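Local coordinates for RagB/SusD domain protein (Flavobacterium johnsoniae, PDB 5J5U), which binds chitin and, as a SusD-family protein of a chitin-utilization locus, probably helps capture chitin chains at the outer membrane, at residues V55-Y58 / G59-K63. Sequence-based numbering, arbitrary orientation.
Sequences VTEY and GSKFK
E57 and K63 meet near the C-terminal end of helix 53-60. The side chain of K63 runs straight beyond CG, across E57. Its CB lies 3.7 Å from CD1 of Y58, oblique to the ring. CG and CD then pass the carbonyl oxygen of E57, with CG 3.4 Å from that O. CE closes on the carboxylate, and NZ ends 2.5 Å from OE2 of E57, a very short salt bridge. K61 comes to the other carboxylate oxygen. Its CG passes T56 O, the chain bends about CG-CD (chi3 -64°), and NZ reaches OE1 of E57 at 2.9 Å, nearly in line with the C-O bond. E57 can serve both lysines because its CG is anti to the backbone N (chi1 175°) and the chain folds at the next bond. The same CG sits 3.6 Å above the centre of the Y58 ring.

The backbone here makes a wider pi-type turn. S60 N bonds to V55 O at 2.7 Å and K61 N bonds to T56 O. F62 then takes a positive phi, and the chain leaves the helix. K63 N still returns to Y58 O at 3.0 Å.

Both lysines also form salt bridges with OD2 of D437, which ties the helix end to a part of the chain far off in sequence. A glutamine in place of E57 would probably leave K61 and K63 with D437 as their main acidic partner, and so weaken the hold on both ammonium groups. Two carboxylates facing two ammonium groups make a largely buried network of nearly balanced charge, which probably keeps all four groups ionised.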
ATOM      1  N   VAL A  55       2.222  17.361   2.920  1.00 10.54           N
ATOM      2  CA  VAL A  55       1.557  16.497   1.950  1.00 11.44           C
ATOM      3  C   VAL A  55       1.111  17.318   0.728  1.00 10.30           C
ATOM      4  O   VAL A  55       1.369  16.938  -0.415  1.00  6.87           O
ATOM      5  CB  VAL A  55       0.365  15.743   2.602  1.00 13.58           C
ATOM      6  CG1 VAL A  55      -0.368  14.938   1.589  1.00 12.06           C
ATOM      7  CG2 VAL A  55       0.855  14.815   3.741  1.00 12.73           C
ATOM      8  N   THR A  56       0.500  18.469   0.977  1.00  9.09           N
ATOM      9  CA  THR A  56      -0.036  19.287  -0.099  1.00 10.88           C
ATOM     10  C   THR A  56       1.059  19.904  -0.942  1.00 12.30           C
ATOM     11  O   THR A  56       1.004  19.843  -2.189  1.00  9.14           O
ATOM     12  CB  THR A  56      -0.914  20.453   0.405  1.00 12.34           C
ATOM     13  OG1 THR A  56      -1.839  19.979   1.381  1.00 14.62           O
ATOM     14  CG2 THR A  56      -1.665  21.099  -0.773  1.00  9.90           C
ATOM     15  N   GLU A  57       2.033  20.502  -0.255  1.00  9.20           N
ATOM     16  CA  GLU A  57       3.102  21.229  -0.927  1.00 10.61           C
ATOM     17  C   GLU A  57       3.939  20.298  -1.773  1.00 12.15           C
ATOM     18  O   GLU A  57       4.244  20.645  -2.917  1.00 11.66           O
ATOM     19  CB  GLU A  57       3.982  21.981   0.074  1.00 11.30           C
ATOM     20  CG  GLU A  57       5.210  22.682  -0.534  1.00 13.88           C
ATOM     21  CD  GLU A  57       4.868  23.922  -1.391  1.00 16.30           C
ATOM     22  OE1 GLU A  57       3.684  24.177  -1.678  1.00 17.11           O
ATOM     23  OE2 GLU A  57       5.796  24.653  -1.783  1.00 17.10           O
ATOM     24  N   TYR A  58       4.253  19.105  -1.261  1.00  9.50           N
ATOM     25  CA  TYR A  58       5.151  18.224  -2.016  1.00 12.31           C
ATOM     26  C   TYR A  58       4.428  17.053  -2.697  1.00 11.48           C
ATOM     27  O   TYR A  58       4.694  16.792  -3.884  1.00 12.89           O
ATOM     28  CB  TYR A  58       6.281  17.720  -1.106  1.00  8.66           C
ATOM     29  CG  TYR A  58       7.026  18.886  -0.486  1.00 12.18           C
ATOM     30  CD1 TYR A  58       7.876  19.676  -1.255  1.00 13.55           C
ATOM     31  CD2 TYR A  58       6.826  19.247   0.847  1.00 12.86           C
ATOM     32  CE1 TYR A  58       8.537  20.756  -0.714  1.00 12.44           C
ATOM     33  CE2 TYR A  58       7.493  20.344   1.402  1.00 14.71           C
ATOM     34  CZ  TYR A  58       8.348  21.092   0.609  1.00 13.08           C
ATOM     35  OH  TYR A  58       9.015  22.178   1.131  1.00 20.92           O
ATOM     36  N   GLY A  59       3.516  16.374  -1.992  1.00  6.46           N
ATOM     37  CA  GLY A  59       2.819  15.236  -2.576  1.00  9.02           C
ATOM     38  C   GLY A  59       1.635  15.579  -3.493  1.00 13.57           C
ATOM     39  O   GLY A  59       1.442  15.016  -4.553  1.00 13.05           O
ATOM     40  N   SER A  60       0.822  16.521  -3.065  1.00 11.71           N
ATOM     41  CA  SER A  60      -0.379  16.848  -3.795  1.00 13.55           C
ATOM     42  C   SER A  60      -0.059  17.655  -5.073  1.00 15.29           C
ATOM     43  O   SER A  60      -0.541  17.332  -6.150  1.00 10.97           O
ATOM     44  CB  SER A  60      -1.320  17.617  -2.865  1.00 11.82           C
ATOM     45  OG  SER A  60      -2.642  17.517  -3.309  1.00 17.43           O
ATOM     46  N   LYS A  61       0.796  18.673  -4.947  1.00 15.71           N
ATOM     47  CA  LYS A  61       1.122  19.547  -6.083  1.00 15.40           C
ATOM     48  C   LYS A  61       2.327  19.080  -6.930  1.00 14.15           C
ATOM     49  O   LYS A  61       2.535  19.608  -8.016  1.00 12.88           O
ATOM     50  CB  LYS A  61       1.389  20.967  -5.584  1.00 13.16           C
ATOM     51  CG  LYS A  61       0.206  21.612  -4.922  1.00 16.09           C
ATOM     52  CD  LYS A  61       0.405  23.116  -4.739  1.00 19.70           C
ATOM     53  CE  LYS A  61       1.533  23.458  -3.805  1.00 20.69           C
ATOM     54  NZ  LYS A  61       1.586  24.943  -3.510  1.00 23.75           N
ATOM     55  N   PHE A  62       3.088  18.099  -6.432  1.00 11.11           N
ATOM     56  CA  PHE A  62       4.289  17.537  -7.087  1.00 11.76           C
ATOM     57  C   PHE A  62       5.527  18.463  -7.033  1.00 11.12           C
ATOM     58  O   PHE A  62       5.863  19.149  -7.988  1.00 12.80           O
ATOM     59  CB  PHE A  62       3.986  17.156  -8.544  1.00 13.70           C
ATOM     60  CG  PHE A  62       2.678  16.409  -8.714  1.00 15.72           C
ATOM     61  CD1 PHE A  62       2.219  15.539  -7.717  1.00 11.20           C
ATOM     62  CD2 PHE A  62       1.906  16.584  -9.865  1.00 13.48           C
ATOM     63  CE1 PHE A  62       1.036  14.860  -7.859  1.00 11.14           C
ATOM     64  CE2 PHE A  62       0.720  15.915 -10.031  1.00 10.57           C
ATOM     65  CZ  PHE A  62       0.264  15.047  -9.023  1.00 11.54           C
ATOM     66  N   LYS A  63       6.195  18.468  -5.893  1.00 13.62           N
ATOM     67  CA  LYS A  63       7.459  19.161  -5.744  1.00 12.66           C
ATOM     68  C   LYS A  63       8.509  18.185  -5.186  1.00 11.30           C
ATOM     69  O   LYS A  63       8.208  17.380  -4.306  1.00  8.77           O
ATOM     70  CB  LYS A  63       7.313  20.381  -4.828  1.00 10.53           C
ATOM     71  CG  LYS A  63       6.432  21.462  -5.377  1.00 13.10           C
ATOM     72  CD  LYS A  63       6.548  22.735  -4.556  1.00 15.03           C
ATOM     73  CE  LYS A  63       5.564  23.784  -5.047  1.00 14.33           C
ATOM     74  NZ  LYS A  63       5.703  25.012  -4.247  1.00 18.41           N
TER